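Local coordinates for unknown conserved protein BH2331 (Bacillus halodurans, PDB 1VL5) that probably transfers a methyl group from S-adenosylmethionine to a substrate that is not known, at residues K36-V41 with R103-T108; L136-N141 with I245-R250; S121-A126 with K175-A180. One frame throughout, in Å; residues are numbered along the deposited sequence.

Interaction 1 (K36-V41 with R103-T108); sequences KGNEEV and RFHIVT
Glu40 and His105 meet through a two-way exchange. The backbone N of Glu40 donates to His105 ND1 at 2.9 Å in a nearly straight bond, its N-H...N angle 177°, though it comes in tilted out of the imidazole plane. In return His105 N gives its hydrogen to Glu40 O, also at 2.9 Å, and Ile106 N adds a weak bond to the same oxygen. The acceptor role is consistent with an ND1 that carries no proton. In His105 chi1 (-55°) sets CG anti to the carbonyl carbon, and the ring then presents ND1 to Glu40 N, while His105 CB rests 3.7 Å from Glu39 CG.

The Glu40 side chain leaves in another direction, CG anti to the backbone N (chi1 -169°), and runs extended past the Phe104 ring, where Glu40 CG lies 3.8 Å from Phe104 CD1. At its end Glu40 OE2 takes both NE (2.9 Å) and NH2 (3.0 Å) of Arg103, a side-on salt bridge converging on one oxygen that lies in the guanidinium plane. An alanine at Arg103 would probably leave the Glu40 carboxylate without its cationic mate and one face of the Phe104 ring without the CG that covers its centre.

Val41 and Ile106 point the same way from a parallel bridge, with CG2 of Val41 4.1 Å from CB of Ile106. Here strands 40-44 and 104-110 come together in the parallel part of the central sheet; strand 61-66 flanks the first, and Ile106 packs on Gln135 and Leu137 of strand 134-142 beside the second.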
ATOM      1  N   LYS A  36      20.060  -6.553  -6.330  1.00 32.97           N
ATOM      2  CA  LYS A  36      21.288  -7.129  -6.899  1.00 31.12           C
ATOM      3  C   LYS A  36      21.482  -6.869  -8.408  1.00 32.55           C
ATOM      4  O   LYS A  36      22.575  -7.080  -8.899  1.00 32.53           O
ATOM      5  CB  LYS A  36      21.325  -8.633  -6.674  1.00 30.79           C
ATOM      6  CG  LYS A  36      21.196  -9.080  -5.218  1.00 35.70           C
ATOM      7  N   GLY A  37      20.444  -6.457  -9.133  1.00 28.30           N
ATOM      8  CA  GLY A  37      20.577  -6.107 -10.515  1.00 29.03           C
ATOM      9  C   GLY A  37      20.054  -7.193 -11.447  1.00 29.62           C
ATOM     10  O   GLY A  37      19.827  -6.938 -12.600  1.00 27.29           O
ATOM     11  N   ASN A  38      19.787  -8.388 -10.941  1.00 29.35           N
ATOM     12  CA  ASN A  38      19.345  -9.475 -11.816  1.00 31.27           C
ATOM     13  C   ASN A  38      17.844  -9.747 -11.733  1.00 30.49           C
ATOM     14  O   ASN A  38      17.354 -10.702 -12.294  1.00 31.47           O
ATOM     15  CB  ASN A  38      20.055 -10.770 -11.425  1.00 31.59           C
ATOM     16  CG  ASN A  38      19.683 -11.231 -10.030  1.00 37.38           C
ATOM     17  OD1 ASN A  38      19.410 -10.427  -9.147  1.00 34.10           O
ATOM     18  ND2 ASN A  38      19.672 -12.531  -9.825  1.00 49.36           N
ATOM     19  N   GLU A  39      17.108  -8.959 -10.981  1.00 29.55           N
ATOM     20  CA  GLU A  39      15.780  -9.401 -10.567  1.00 25.80           C
ATOM     21  C   GLU A  39      14.711  -9.240 -11.642  1.00 27.13           C
ATOM     22  O   GLU A  39      14.712  -8.292 -12.443  1.00 27.63           O
ATOM     23  CB  GLU A  39      15.352  -8.649  -9.316  1.00 28.00           C
ATOM     24  CG  GLU A  39      16.132  -9.028  -8.060  1.00 25.03           C
ATOM     25  CD  GLU A  39      17.303  -8.095  -7.785  1.00 33.12           C
ATOM     26  OE1 GLU A  39      17.663  -7.304  -8.662  1.00 28.11           O
ATOM     27  OE2 GLU A  39      17.846  -8.139  -6.668  1.00 32.83           O
ATOM     28  N   GLU A  40      13.792 -10.175 -11.651  1.00 27.56           N
ATOM     29  CA  GLU A  40      12.519  -9.972 -12.264  1.00 29.43           C
ATOM     30  C   GLU A  40      11.491  -9.658 -11.161  1.00 26.94           C
ATOM     31  O   GLU A  40      11.297 -10.441 -10.237  1.00 28.53           O
ATOM     32  CB  GLU A  40      12.110 -11.190 -13.037  1.00 30.72           C
ATOM     33  CG  GLU A  40      10.884 -10.907 -13.910  1.00 45.11           C
ATOM     34  CD  GLU A  40      10.820 -11.840 -15.076  1.00 56.87           C
ATOM     35  OE1 GLU A  40      11.918 -12.129 -15.639  1.00 63.74           O
ATOM     36  OE2 GLU A  40       9.691 -12.270 -15.395  1.00 51.23           O
ATOM     37  N   VAL A  41      10.859  -8.491 -11.298  1.00 25.50           N
ATOM     38  CA  VAL A  41      10.018  -7.882 -10.295  1.00 26.63           C
ATOM     39  C   VAL A  41       8.581  -7.832 -10.794  1.00 26.20           C
ATOM     40  O   VAL A  41       8.349  -7.440 -11.919  1.00 26.18           O
ATOM     41  CB  VAL A  41      10.482  -6.476 -10.017  1.00 25.95           C
ATOM     42  CG1 VAL A  41       9.591  -5.777  -8.923  1.00 25.62           C
ATOM     43  CG2 VAL A  41      11.938  -6.450  -9.617  1.00 22.16           C
ATOM     44  N   ARG A 103       8.237 -17.603 -10.529  1.00 28.75           N
ATOM     45  CA  ARG A 103       8.709 -16.756 -11.632  1.00 27.56           C
ATOM     46  C   ARG A 103       9.537 -15.511 -11.189  1.00 29.16           C
ATOM     47  O   ARG A 103      10.544 -15.157 -11.822  1.00 31.56           O
ATOM     48  CB  ARG A 103       7.531 -16.293 -12.421  1.00 31.25           C
ATOM     49  CG  ARG A 103       7.899 -15.261 -13.378  1.00 38.47           C
ATOM     50  CD  ARG A 103       6.985 -15.185 -14.492  1.00 38.48           C
ATOM     51  NE  ARG A 103       7.412 -14.055 -15.311  1.00 35.39           N
ATOM     52  CZ  ARG A 103       6.660 -13.512 -16.242  1.00 34.90           C
ATOM     53  NH1 ARG A 103       5.500 -14.059 -16.528  1.00 31.38           N
ATOM     54  NH2 ARG A 103       7.094 -12.462 -16.923  1.00 35.68           N
ATOM     55  N   PHE A 104       9.139 -14.870 -10.082  1.00 27.04           N
ATOM     56  CA  PHE A 104       9.715 -13.586  -9.701  1.00 24.26           C
ATOM     57  C   PHE A 104      10.739 -13.653  -8.596  1.00 22.96           C
ATOM     58  O   PHE A 104      10.583 -14.408  -7.647  1.00 27.66           O
ATOM     59  CB  PHE A 104       8.548 -12.620  -9.332  1.00 23.41           C
ATOM     60  CG  PHE A 104       7.612 -12.372 -10.483  1.00 23.95           C
ATOM     61  CD1 PHE A 104       8.012 -11.545 -11.540  1.00 23.55           C
ATOM     62  CD2 PHE A 104       6.419 -13.067 -10.613  1.00 26.81           C
ATOM     63  CE1 PHE A 104       7.187 -11.345 -12.623  1.00 22.04           C
ATOM     64  CE2 PHE A 104       5.577 -12.874 -11.728  1.00 23.28           C
ATOM     65  CZ  PHE A 104       5.997 -11.997 -12.742  1.00 24.74           C
ATOM     66  N   HIS A 105      11.787 -12.805  -8.661  1.00 24.16           N
ATOM     67  CA  HIS A 105      12.645 -12.608  -7.493  1.00 25.21           C
ATOM     68  C   HIS A 105      12.009 -11.712  -6.437  1.00 27.30           C
ATOM     69  O   HIS A 105      12.242 -11.894  -5.234  1.00 24.36           O
ATOM     70  CB  HIS A 105      13.979 -12.038  -7.913  1.00 28.97           C
ATOM     71  CG  HIS A 105      14.671 -12.866  -8.953  1.00 28.05           C
ATOM     72  ND1 HIS A 105      14.419 -12.719 -10.300  1.00 28.00           N
ATOM     73  CD2 HIS A 105      15.596 -13.844  -8.844  1.00 31.96           C
ATOM     74  CE1 HIS A 105      15.197 -13.546 -10.978  1.00 35.80           C
ATOM     75  NE2 HIS A 105      15.916 -14.248 -10.120  1.00 29.34           N
ATOM     76  N   ILE A 106      11.202 -10.737  -6.895  1.00 26.56           N
ATOM     77  CA  ILE A 106      10.586  -9.748  -6.023  1.00 26.48           C
ATOM     78  C   ILE A 106       9.132  -9.546  -6.386  1.00 23.68           C
ATOM     79  O   ILE A 106       8.798  -9.478  -7.531  1.00 23.51           O
ATOM     80  CB  ILE A 106      11.349  -8.369  -6.083  1.00 26.07           C
ATOM     81  CG1 ILE A 106      12.806  -8.534  -5.662  1.00 30.13           C
ATOM     82  CG2 ILE A 106      10.640  -7.346  -5.180  1.00 26.15           C
ATOM     83  CD1 ILE A 106      13.659  -7.286  -5.824  1.00 27.25           C
ATOM     84  N   VAL A 107       8.262  -9.479  -5.383  1.00 25.04           N
ATOM     85  CA  VAL A 107       6.923  -8.967  -5.585  1.00 25.98           C
ATOM     86  C   VAL A 107       6.841  -7.714  -4.753  1.00 27.47           C
ATOM     87  O   VAL A 107       7.156  -7.746  -3.563  1.00 29.00           O
ATOM     88  CB  VAL A 107       5.821  -9.973  -5.164  1.00 23.25           C
ATOM     89  CG1 VAL A 107       4.447  -9.361  -5.321  1.00 31.64           C
ATOM     90  CG2 VAL A 107       5.885 -11.212  -5.983  1.00 26.47           C
ATOM     91  N   THR A 108       6.425  -6.620  -5.372  1.00 28.65           N
ATOM     92  CA  THR A 108       6.143  -5.387  -4.664  1.00 30.33           C
ATOM     93  C   THR A 108       4.670  -5.027  -4.688  1.00 27.06           C
ATOM     94  O   THR A 108       3.945  -5.325  -5.655  1.00 26.78           O
ATOM     95  CB  THR A 108       6.933  -4.161  -5.230  1.00 31.59           C
ATOM     96  OG1 THR A 108       6.858  -4.076  -6.674  1.00 32.44           O
ATOM     97  CG2 THR A 108       8.326  -4.223  -4.834  1.00 38.88           C
TER

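Interaction 2 (L136-N141 with I245-R250); sequences LLLVDN and ILMKAR
Leu138 and selenomethionine Met247 lie side by side, pointing the same way from a hydrogen-bonded antiparallel pair. Met247 bends at its last torsion (chi3 -73°), which turns the methyl CE toward the leucine: Met247 CE sits 3.5 Å from Leu138 CD2, tighter than usual for two carbons. Trp173 of helix 170-180 packs on both residues. Leu136, Ala249 and Ile245 share this face.

On the other face Leu137 runs alongside Lys248, its CD2 3.9 Å from Lys248 CG. The lysine stays extended until chi4, and NZ is hydrogen-bonded to Gln135 OE1 and to the carbonyl O of Ile32. Next along, Val139 and Leu246 slant across each other, CG2 of Val139 3.8 Å from CG of Leu246, with helix 26-33 packed against Leu137 and Leu246.

Six backbone hydrogen bonds join the strands, two at each of the pairs Leu136-Ala249, Leu138-Met247 and Asp140-Ile245. The longest is Asp140 N to Ile245 O, at 3.1 Å. Between these pairs CA-H...O contacts fill in, such as Val139 CA to Ile245 O at 3.1 Å. The chemistry is thus divided: main-chain polar groups pair off within the sheet, and mostly apolar side chains give both faces greasy surfaces for helices to cover.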
ATOM      1  N   LEU A 136       8.941 -10.534  -0.754  1.00 27.43           N
ATOM      2  CA  LEU A 136       7.781  -9.666  -0.870  1.00 27.93           C
ATOM      3  C   LEU A 136       8.113  -8.381  -0.131  1.00 28.74           C
ATOM      4  O   LEU A 136       8.509  -8.416   1.010  1.00 27.88           O
ATOM      5  CB  LEU A 136       6.554 -10.317  -0.229  1.00 26.50           C
ATOM      6  CG  LEU A 136       5.344  -9.410  -0.046  1.00 26.35           C
ATOM      7  CD1 LEU A 136       4.731  -8.946  -1.335  1.00 23.40           C
ATOM      8  CD2 LEU A 136       4.308 -10.189   0.832  1.00 29.48           C
ATOM      9  N   LEU A 137       7.882  -7.258  -0.803  1.00 25.41           N
ATOM     10  CA  LEU A 137       8.006  -5.940  -0.246  1.00 25.68           C
ATOM     11  C   LEU A 137       6.621  -5.315  -0.259  1.00 28.31           C
ATOM     12  O   LEU A 137       6.108  -4.949  -1.306  1.00 27.32           O
ATOM     13  CB  LEU A 137       9.019  -5.144  -1.097  1.00 25.79           C
ATOM     14  CG  LEU A 137      10.481  -5.635  -0.956  1.00 27.76           C
ATOM     15  CD1 LEU A 137      11.328  -5.229  -2.157  1.00 27.38           C
ATOM     16  CD2 LEU A 137      11.168  -5.163   0.304  1.00 26.68           C
ATOM     17  N   LEU A 138       6.033  -5.132   0.923  1.00 27.26           N
ATOM     18  CA  LEU A 138       4.668  -4.660   1.052  1.00 28.82           C
ATOM     19  C   LEU A 138       4.604  -3.412   1.888  1.00 26.27           C
ATOM     20  O   LEU A 138       5.152  -3.377   2.994  1.00 27.59           O
ATOM     21  CB  LEU A 138       3.839  -5.761   1.693  1.00 31.89           C
ATOM     22  CG  LEU A 138       2.351  -5.590   2.031  1.00 34.65           C
ATOM     23  CD1 LEU A 138       1.522  -5.298   0.823  1.00 36.49           C
ATOM     24  CD2 LEU A 138       1.855  -6.864   2.694  1.00 33.13           C
ATOM     25  N   VAL A 139       3.948  -2.380   1.342  1.00 27.02           N
ATOM     26  CA  VAL A 139       3.835  -1.065   1.948  1.00 26.20           C
ATOM     27  C   VAL A 139       2.354  -0.697   1.947  1.00 28.64           C
ATOM     28  O   VAL A 139       1.667  -0.857   0.925  1.00 28.45           O
ATOM     29  CB  VAL A 139       4.629   0.029   1.189  1.00 23.08           C
ATOM     30  CG1 VAL A 139       4.264   1.422   1.731  1.00 25.18           C
ATOM     31  CG2 VAL A 139       6.107  -0.171   1.339  1.00 30.35           C
ATOM     32  N   ASP A 140       1.850  -0.308   3.116  1.00 29.43           N
ATOM     33  CA  ASP A 140       0.485   0.109   3.249  1.00 28.24           C
ATOM     34  C   ASP A 140       0.285   0.865   4.541  1.00 29.04           C
ATOM     35  O   ASP A 140       1.076   0.785   5.468  1.00 25.65           O
ATOM     36  CB  ASP A 140      -0.459  -1.117   3.224  1.00 27.63           C
ATOM     37  CG  ASP A 140      -1.837  -0.801   2.592  1.00 29.14           C
ATOM     38  OD1 ASP A 140      -1.991   0.270   1.973  1.00 31.61           O
ATOM     39  OD2 ASP A 140      -2.753  -1.623   2.767  1.00 31.87           O
ATOM     40  N   ASN A 141      -0.865   1.514   4.627  1.00 27.47           N
ATOM     41  CA  ASN A 141      -1.341   2.094   5.885  1.00 28.82           C
ATOM     42  C   ASN A 141      -1.816   0.999   6.762  1.00 25.51           C
ATOM     43  O   ASN A 141      -2.299  -0.024   6.274  1.00 29.97           O
ATOM     44  CB  ASN A 141      -2.495   3.030   5.648  1.00 28.09           C
ATOM     45  CG  ASN A 141      -2.196   4.005   4.557  1.00 43.90           C
ATOM     46  OD1 ASN A 141      -1.223   4.776   4.637  1.00 38.32           O
ATOM     47  ND2 ASN A 141      -3.002   3.944   3.490  1.00 52.05           N
ATOM     48  N   ILE A 245       3.315   1.082   7.165  1.00 27.01           N
ATOM     49  CA  ILE A 245       4.366   0.106   7.288  1.00 24.91           C
ATOM     50  C   ILE A 245       4.998  -0.295   5.980  1.00 23.71           C
ATOM     51  O   ILE A 245       4.405  -0.164   4.899  1.00 26.54           O
ATOM     52  CB  ILE A 245       3.841  -1.182   7.991  1.00 25.69           C
ATOM     53  CG1 ILE A 245       2.645  -1.732   7.250  1.00 27.48           C
ATOM     54  CG2 ILE A 245       3.450  -0.837   9.490  1.00 26.74           C
ATOM     55  CD1 ILE A 245       2.039  -2.965   7.887  1.00 31.74           C
ATOM     56  N   LEU A 246       6.199  -0.836   6.125  1.00 25.46           N
ATOM     57  CA  LEU A 246       6.966  -1.451   5.067  1.00 29.12           C
ATOM     58  C   LEU A 246       7.490  -2.770   5.619  1.00 27.46           C
ATOM     59  O   LEU A 246       8.274  -2.776   6.593  1.00 27.96           O
ATOM     60  CB  LEU A 246       8.132  -0.519   4.687  1.00 29.04           C
ATOM     61  CG  LEU A 246       9.138  -0.699   3.534  1.00 32.86           C
ATOM     62  CD1 LEU A 246      10.180   0.372   3.685  1.00 47.24           C
ATOM     63  CD2 LEU A 246       9.834  -1.980   3.551  1.00 40.79           C
HETATM   64  N   MSE A 247       7.072  -3.866   4.971  1.00 26.20           N
HETATM   65  CA  MSE A 247       7.534  -5.208   5.289  1.00 27.38           C
HETATM   66  C   MSE A 247       8.350  -5.860   4.157  1.00 28.20           C
HETATM   67  O   MSE A 247       8.023  -5.698   2.972  1.00 27.27           O
HETATM   68  CB  MSE A 247       6.339  -6.062   5.712  1.00 25.53           C
HETATM   69  CG  MSE A 247       5.631  -5.533   6.904  1.00 32.37           C
HETATM   70 SE   MSE A 247       3.900  -6.477   7.171  1.00 40.32          SE
HETATM   71  CE  MSE A 247       3.065  -5.630   5.718  1.00 34.41           C
ATOM     72  N   LYS A 248       9.469  -6.477   4.542  1.00 25.61           N
ATOM     73  CA  LYS A 248      10.304  -7.304   3.705  1.00 27.13           C
ATOM     74  C   LYS A 248      10.158  -8.705   4.278  1.00 26.88           C
ATOM     75  O   LYS A 248      10.586  -8.948   5.420  1.00 26.43           O
ATOM     76  CB  LYS A 248      11.777  -6.850   3.813  1.00 29.02           C
ATOM     77  CG  LYS A 248      12.778  -7.581   2.915  1.00 28.14           C
ATOM     78  CD  LYS A 248      14.223  -7.167   3.255  1.00 24.54           C
ATOM     79  CE  LYS A 248      15.217  -7.811   2.387  1.00 28.88           C
ATOM     80  NZ  LYS A 248      15.414  -7.138   1.072  1.00 26.32           N
ATOM     81  N   ALA A 249       9.510  -9.586   3.522  1.00 24.97           N
ATOM     82  CA  ALA A 249       9.246 -10.959   3.931  1.00 25.42           C
ATOM     83  C   ALA A 249       9.889 -11.912   2.910  1.00 25.11           C
ATOM     84  O   ALA A 249       9.802 -11.689   1.721  1.00 25.77           O
ATOM     85  CB  ALA A 249       7.742 -11.217   4.016  1.00 26.02           C
ATOM     86  N   ARG A 250      10.581 -12.944   3.387  1.00 26.21           N
ATOM     87  CA  ARG A 250      11.263 -13.925   2.548  1.00 23.65           C
ATOM     88  C   ARG A 250      10.436 -15.173   2.298  1.00 26.61           C
ATOM     89  O   ARG A 250       9.824 -15.726   3.218  1.00 23.25           O
ATOM     90  CB  ARG A 250      12.567 -14.293   3.241  1.00 27.58           C
ATOM     91  CG  ARG A 250      13.552 -15.132   2.469  1.00 23.60           C
ATOM     92  CD  ARG A 250      14.208 -14.359   1.334  1.00 27.01           C
ATOM     93  NE  ARG A 250      14.865 -13.142   1.756  1.00 27.41           N
ATOM     94  CZ  ARG A 250      15.342 -12.241   0.914  1.00 33.35           C
ATOM     95  NH1 ARG A 250      15.261 -12.455  -0.393  1.00 29.22           N
ATOM     96  NH2 ARG A 250      15.955 -11.149   1.364  1.00 35.53           N
TER

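Interaction 3 (S121-A126 with K175-A180); sequences SFVSEA and KMLEEA
Val123 and Ala180 make the tight point between these two helices. The valine's CB points toward helix 170-180, and Val123 CG1, anti to the backbone N (chi1 -179°), comes within 3.7 Å of Ala180 CB. Val123 CG1 also lies 3.9 Å from the carbonyl oxygen of Met176 and 4.3 Å from Leu177 CD2, so one branch of one valine meets three residues spread over a single turn. With only a methyl on Ala180, the backbones come close here, Ser124 CA and Ala180 CA being 5.3 Å apart. Phe182 packs on Val123 and Leu177.

Away from this point the contact is slack. Val123 CG2 stands 4.5 Å from Met176 CB, and the selenomethionine's tail then leads off to Trp168. Ser124 meets Ala180 through its backbone, the nearest atom being Ser124 CA, 4.3 Å from Ala180 CB; its side chain stays farther off. No hydrogen bond crosses between the helices, while Lys175, Glu178 and Glu179 of helix 170-180 are exposed to solvent and take no part.

The axes of the two short segments approach to 9.2 Å with their directions 43° apart, and the buried surface is a modest 177 Å². Both helices also send side chains down to strand 134-142, Phe122 onto Leu138 and Leu177 onto Leu136. Neighbouring helices packed across one face of a central sheet are characteristic of the Rossmann-like alpha/beta/alpha fold of this methyltransferase superfamily.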
ATOM      1  N   SER A 121      -5.543 -13.922  -0.112  1.00 27.31           N
ATOM      2  CA  SER A 121      -5.301 -14.580  -1.395  1.00 28.70           C
ATOM      3  C   SER A 121      -4.226 -13.932  -2.175  1.00 26.78           C
ATOM      4  O   SER A 121      -3.526 -14.611  -2.938  1.00 28.68           O
ATOM      5  CB  SER A 121      -6.564 -14.656  -2.269  1.00 28.27           C
ATOM      6  OG  SER A 121      -7.632 -15.177  -1.524  1.00 30.66           O
ATOM      7  N   PHE A 122      -4.104 -12.607  -2.058  1.00 26.44           N
ATOM      8  CA  PHE A 122      -2.991 -11.928  -2.677  1.00 27.26           C
ATOM      9  C   PHE A 122      -1.675 -12.426  -2.031  1.00 29.87           C
ATOM     10  O   PHE A 122      -0.715 -12.726  -2.720  1.00 25.69           O
ATOM     11  CB  PHE A 122      -3.130 -10.394  -2.590  1.00 30.70           C
ATOM     12  CG  PHE A 122      -1.839  -9.687  -2.413  1.00 20.14           C
ATOM     13  CD1 PHE A 122      -0.976  -9.525  -3.481  1.00 33.52           C
ATOM     14  CD2 PHE A 122      -1.487  -9.153  -1.182  1.00 28.53           C
ATOM     15  CE1 PHE A 122       0.194  -8.886  -3.317  1.00 30.31           C
ATOM     16  CE2 PHE A 122      -0.268  -8.494  -1.022  1.00 31.42           C
ATOM     17  CZ  PHE A 122       0.554  -8.378  -2.086  1.00 29.96           C
ATOM     18  N   VAL A 123      -1.649 -12.549  -0.708  1.00 26.06           N
ATOM     19  CA  VAL A 123      -0.445 -12.976  -0.047  1.00 26.31           C
ATOM     20  C   VAL A 123      -0.029 -14.372  -0.492  1.00 29.18           C
ATOM     21  O   VAL A 123       1.119 -14.596  -0.729  1.00 29.08           O
ATOM     22  CB  VAL A 123      -0.580 -12.936   1.476  1.00 26.19           C
ATOM     23  CG1 VAL A 123       0.723 -13.381   2.074  1.00 29.34           C
ATOM     24  CG2 VAL A 123      -0.899 -11.508   1.953  1.00 26.60           C
ATOM     25  N   SER A 124      -0.963 -15.308  -0.600  1.00 28.15           N
ATOM     26  CA  SER A 124      -0.621 -16.665  -1.023  1.00 29.47           C
ATOM     27  C   SER A 124      -0.222 -16.701  -2.472  1.00 28.61           C
ATOM     28  O   SER A 124       0.716 -17.421  -2.836  1.00 27.11           O
ATOM     29  CB  SER A 124      -1.755 -17.666  -0.747  1.00 32.18           C
ATOM     30  OG  SER A 124      -2.916 -17.281  -1.399  1.00 31.56           O
ATOM     31  N   GLU A 125      -0.870 -15.888  -3.294  1.00 26.31           N
ATOM     32  CA  GLU A 125      -0.466 -15.773  -4.682  1.00 24.68           C
ATOM     33  C   GLU A 125       0.912 -15.164  -4.806  1.00 26.73           C
ATOM     34  O   GLU A 125       1.687 -15.589  -5.639  1.00 28.36           O
ATOM     35  CB  GLU A 125      -1.472 -14.979  -5.503  1.00 27.57           C
ATOM     36  CG  GLU A 125      -2.739 -15.707  -5.852  1.00 24.37           C
ATOM     37  CD  GLU A 125      -2.468 -16.882  -6.763  1.00 34.91           C
ATOM     38  OE1 GLU A 125      -2.338 -16.624  -7.974  1.00 28.42           O
ATOM     39  OE2 GLU A 125      -2.301 -18.031  -6.230  1.00 29.48           O
ATOM     40  N   ALA A 126       1.216 -14.154  -3.998  1.00 24.99           N
ATOM     41  CA  ALA A 126       2.571 -13.592  -3.978  1.00 27.34           C
ATOM     42  C   ALA A 126       3.608 -14.669  -3.615  1.00 26.93           C
ATOM     43  O   ALA A 126       4.579 -14.837  -4.339  1.00 22.34           O
ATOM     44  CB  ALA A 126       2.663 -12.362  -3.070  1.00 26.76           C
ATOM     45  N   LYS A 175       0.205 -12.391  10.937  1.00 30.12           N
ATOM     46  CA  LYS A 175      -0.545 -13.656  10.791  1.00 29.16           C
ATOM     47  C   LYS A 175      -0.739 -14.068   9.311  1.00 28.21           C
ATOM     48  O   LYS A 175      -0.492 -15.224   8.939  1.00 27.96           O
ATOM     49  CB  LYS A 175      -1.875 -13.553  11.513  1.00 29.21           C
ATOM     50  CG  LYS A 175      -1.708 -13.535  13.030  1.00 32.71           C
ATOM     51  CD  LYS A 175      -2.950 -13.263  13.875  1.00 37.16           C
ATOM     52  CE  LYS A 175      -2.623 -13.363  15.426  1.00 46.98           C
ATOM     53  NZ  LYS A 175      -1.713 -14.560  15.995  1.00 39.55           N
HETATM   54  N   MSE A 176      -1.179 -13.147   8.456  1.00 25.37           N
HETATM   55  CA  MSE A 176      -1.280 -13.460   7.027  1.00 29.07           C
HETATM   56  C   MSE A 176       0.021 -13.915   6.404  1.00 26.41           C
HETATM   57  O   MSE A 176       0.034 -14.841   5.596  1.00 28.17           O
HETATM   58  CB  MSE A 176      -1.868 -12.273   6.230  1.00 28.07           C
HETATM   59  CG  MSE A 176      -3.376 -12.136   6.474  1.00 32.94           C
HETATM   60 SE   MSE A 176      -4.216 -10.775   5.309  1.00 37.11          SE
HETATM   61  CE  MSE A 176      -3.906  -9.225   6.498  1.00 28.97           C
ATOM     62  N   LEU A 177       1.136 -13.284   6.758  1.00 26.51           N
ATOM     63  CA  LEU A 177       2.422 -13.658   6.179  1.00 25.52           C
ATOM     64  C   LEU A 177       2.823 -15.023   6.641  1.00 23.94           C
ATOM     65  O   LEU A 177       3.183 -15.881   5.849  1.00 26.39           O
ATOM     66  CB  LEU A 177       3.501 -12.651   6.540  1.00 26.46           C
ATOM     67  CG  LEU A 177       3.405 -11.267   5.879  1.00 31.97           C
ATOM     68  CD1 LEU A 177       4.363 -10.346   6.595  1.00 37.03           C
ATOM     69  CD2 LEU A 177       3.730 -11.297   4.362  1.00 34.60           C
ATOM     70  N   GLU A 178       2.737 -15.280   7.938  1.00 26.83           N
ATOM     71  CA  GLU A 178       3.136 -16.601   8.418  1.00 25.49           C
ATOM     72  C   GLU A 178       2.238 -17.682   7.818  1.00 26.97           C
ATOM     73  O   GLU A 178       2.721 -18.745   7.406  1.00 26.65           O
ATOM     74  CB  GLU A 178       3.104 -16.665   9.929  1.00 26.24           C
ATOM     75  CG  GLU A 178       3.688 -17.970  10.526  1.00 28.82           C
ATOM     76  CD  GLU A 178       3.583 -18.011  12.027  1.00 31.50           C
ATOM     77  OE1 GLU A 178       4.202 -17.141  12.688  1.00 26.63           O
ATOM     78  OE2 GLU A 178       2.916 -18.945  12.536  1.00 26.47           O
ATOM     79  N   GLU A 179       0.944 -17.444   7.814  1.00 26.15           N
ATOM     80  CA  GLU A 179      -0.015 -18.441   7.314  1.00 27.98           C
ATOM     81  C   GLU A 179       0.294 -18.842   5.896  1.00 27.61           C
ATOM     82  O   GLU A 179       0.086 -19.993   5.536  1.00 27.50           O
ATOM     83  CB  GLU A 179      -1.451 -17.981   7.419  1.00 26.35           C
ATOM     84  CG  GLU A 179      -1.930 -18.051   8.901  1.00 33.28           C
ATOM     85  CD  GLU A 179      -3.263 -17.366   9.188  1.00 36.39           C
ATOM     86  OE1 GLU A 179      -4.038 -17.199   8.231  1.00 40.89           O
ATOM     87  OE2 GLU A 179      -3.519 -16.969  10.366  1.00 42.22           O
ATOM     88  N   ALA A 180       0.832 -17.923   5.101  1.00 27.43           N
ATOM     89  CA  ALA A 180       1.183 -18.196   3.714  1.00 27.28           C
ATOM     90  C   ALA A 180       2.566 -18.846   3.561  1.00 31.04           C
ATOM     91  O   ALA A 180       2.911 -19.346   2.474  1.00 24.74           O
ATOM     92  CB  ALA A 180       1.143 -16.920   2.925  1.00 26.92           C
TER

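Interactions 1 and 2 belong to one mixed sheet: strands 40-44, 104-110, 134-142 and 236-250 lie consecutively in it, parallel except for the last. Their centres are about 15 Å apart, and they touch where Val107 O probably accepts a hydrogen bond from Leu137 N. Interaction 3 lies on the helical layer, its centre about 12 Å from that of interaction 2 and 18 Å from that of interaction 1; Leu177 packs on Met247 and Ala249. Along the chain interaction 1 closes before the others open, whereas interactions 2 and 3 alternate their segments. Together they tie the C-terminal strand and helix 170-180 into the probable S-adenosylmethionine-binding fold.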